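Local coordinates for immunoreactive 84kD antigen PG93 (Porphyromonas gingivalis, PDB 5M11), which probably serves as an essential cell-surface component of the type-IX secretion system, and binds zinc and calcium ions, at residues V442-F447 with W456-Y461. Sequence-based numbering, arbitrary orientation.
Sequences VGKNIF and WHSFSY. With ZN (zinc ion), chain C.
Ile-446 and Phe-459 face each other on one side of the hairpin that strands 446-450 and 455-459 form. The CG of Phe-459 sits between its backbone N and carbonyl carbon (chi1 60°), which swings the ring across to the partner strand, where CB of Ile-446 lies over one face and CG2 of Ile-446 is 3.7 Å from CZ of Phe-459. The other branch of Ile-446 runs towards Tyr-461, where CD1 meets CD2 of that ring at 3.8 Å, the two side chains meeting nearly perpendicular. CE2 of Tyr-461 comes up to the edge of the Phe-459 ring, in its plane. Leu-498 and Phe-500 of strand 497-501 continue this apolar layer, while Tyr-461 OH is hydrogen-bonded to Asp-512, a calcium ligand.

On the opposite side of the sheet, Phe-447 and Trp-456 extend alongside each other in the same direction; CZ3 at the indole edge approaches CD1 of Phe-447 at 4.1 Å. Ser-458, on this side too, receives a 2.9 Å hydrogen bond at OG from NZ of Lys-444, whose chain bends back at chi3 and chi4 to get there. His-457 turns its imidazole away from the hairpin partner and binds zinc through NE2 at 2.1 Å.

Two backbone bonds join Ile-446 and Phe-459. Phe-459 N to Ile-446 O is nearly straight at 172°. Ile-446 N to Phe-459 O is bent to 132°. That distortion comes where Asn-445 and Ile-446 both oppose Phe-459, and where the inverse gamma turn centred on Lys-444 runs into the strand. The result is a classic beta bulge at the open end of the hairpin between the third and outermost fourth strands of a four-stranded antiparallel sheet, consistent with a beta-propeller blade.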
# COMPACT_ATOMS: atom_id res chain seq x y z
N VAL A 442 -27.25 -16.79 3.89
CA VAL A 442 -27.92 -18.06 3.53
C VAL A 442 -28.13 -18.91 4.78
O VAL A 442 -27.37 -18.75 5.74
CB VAL A 442 -27.17 -18.91 2.45
CG1 VAL A 442 -27.39 -18.36 1.05
CG2 VAL A 442 -25.69 -19.08 2.76
N GLY A 443 -29.11 -19.83 4.73
CA GLY A 443 -29.45 -20.77 5.80
C GLY A 443 -28.31 -21.67 6.25
O GLY A 443 -27.77 -21.46 7.34
N LYS A 444 -27.92 -22.67 5.41
CA LYS A 444 -26.83 -23.63 5.66
C LYS A 444 -25.48 -22.91 5.45
O LYS A 444 -24.79 -23.09 4.44
CB LYS A 444 -26.96 -24.88 4.77
CG LYS A 444 -28.16 -25.77 5.09
CD LYS A 444 -28.47 -26.73 3.94
CE LYS A 444 -27.85 -28.09 4.14
NZ LYS A 444 -27.42 -28.71 2.85
N ASN A 445 -25.16 -22.06 6.44
CA ASN A 445 -24.03 -21.15 6.52
C ASN A 445 -22.66 -21.80 6.40
O ASN A 445 -21.86 -21.35 5.60
CB ASN A 445 -24.10 -20.39 7.86
CG ASN A 445 -24.82 -19.07 7.80
OD1 ASN A 445 -25.41 -18.66 8.79
ND2 ASN A 445 -24.75 -18.34 6.69
N ILE A 446 -22.38 -22.79 7.27
CA ILE A 446 -21.09 -23.49 7.41
C ILE A 446 -21.03 -24.69 6.44
O ILE A 446 -21.98 -25.45 6.35
CB ILE A 446 -20.93 -23.94 8.90
CG1 ILE A 446 -21.01 -22.71 9.87
CG2 ILE A 446 -19.63 -24.72 9.09
CD1 ILE A 446 -21.73 -22.94 11.15
N PHE A 447 -19.89 -24.86 5.74
CA PHE A 447 -19.73 -25.97 4.80
C PHE A 447 -18.34 -26.63 4.90
O PHE A 447 -17.40 -26.09 5.49
CB PHE A 447 -20.01 -25.52 3.34
CG PHE A 447 -18.94 -24.67 2.68
CD1 PHE A 447 -17.85 -25.26 2.06
CD2 PHE A 447 -19.04 -23.29 2.65
CE1 PHE A 447 -16.84 -24.49 1.48
CE2 PHE A 447 -18.04 -22.51 2.06
CZ PHE A 447 -16.94 -23.11 1.49
N TRP A 456 -19.46 -32.83 -0.85
CA TRP A 456 -19.88 -31.61 -0.18
C TRP A 456 -20.81 -31.91 1.00
O TRP A 456 -21.61 -32.84 0.95
CB TRP A 456 -20.63 -30.70 -1.17
CG TRP A 456 -19.82 -30.16 -2.30
CD1 TRP A 456 -19.76 -30.65 -3.58
CD2 TRP A 456 -19.03 -28.96 -2.30
NE1 TRP A 456 -18.97 -29.85 -4.36
CE2 TRP A 456 -18.51 -28.80 -3.60
CE3 TRP A 456 -18.72 -28.00 -1.33
CZ2 TRP A 456 -17.66 -27.74 -3.94
CZ3 TRP A 456 -17.92 -26.92 -1.68
CH2 TRP A 456 -17.39 -26.81 -2.97
N HIS A 457 -20.73 -31.07 2.05
CA HIS A 457 -21.58 -31.12 3.24
C HIS A 457 -21.73 -29.71 3.80
O HIS A 457 -20.74 -29.01 3.98
CB HIS A 457 -21.01 -32.05 4.32
CG HIS A 457 -20.98 -33.50 3.93
ND1 HIS A 457 -22.14 -34.27 3.94
CD2 HIS A 457 -19.94 -34.27 3.56
CE1 HIS A 457 -21.76 -35.48 3.57
NE2 HIS A 457 -20.45 -35.53 3.32
N SER A 458 -22.96 -29.27 4.02
CA SER A 458 -23.25 -27.96 4.61
C SER A 458 -24.25 -28.12 5.75
O SER A 458 -25.06 -29.06 5.75
CB SER A 458 -23.74 -26.96 3.57
OG SER A 458 -24.80 -27.47 2.79
N PHE A 459 -24.13 -27.24 6.74
CA PHE A 459 -24.98 -27.20 7.92
C PHE A 459 -24.94 -25.80 8.54
O PHE A 459 -24.28 -24.91 8.00
CB PHE A 459 -24.54 -28.28 8.95
CG PHE A 459 -23.12 -28.16 9.47
CD1 PHE A 459 -22.83 -27.34 10.56
CD2 PHE A 459 -22.09 -28.91 8.93
CE1 PHE A 459 -21.53 -27.23 11.06
CE2 PHE A 459 -20.79 -28.82 9.44
CZ PHE A 459 -20.53 -27.99 10.51
N SER A 460 -25.61 -25.63 9.70
CA SER A 460 -25.61 -24.40 10.49
C SER A 460 -26.12 -24.65 11.90
O SER A 460 -26.50 -25.78 12.25
CB SER A 460 -26.44 -23.31 9.82
OG SER A 460 -26.04 -22.05 10.35
N TYR A 461 -26.14 -23.59 12.71
CA TYR A 461 -26.69 -23.59 14.06
C TYR A 461 -27.68 -22.42 14.11
O TYR A 461 -27.29 -21.32 13.76
CB TYR A 461 -25.57 -23.48 15.10
CG TYR A 461 -24.48 -24.52 14.92
CD1 TYR A 461 -24.67 -25.84 15.31
CD2 TYR A 461 -23.24 -24.17 14.37
CE1 TYR A 461 -23.67 -26.79 15.16
CE2 TYR A 461 -22.23 -25.11 14.22
CZ TYR A 461 -22.44 -26.42 14.63
OH TYR A 461 -21.43 -27.35 14.51
ZN ZN C . -19.00 -37.02 3.39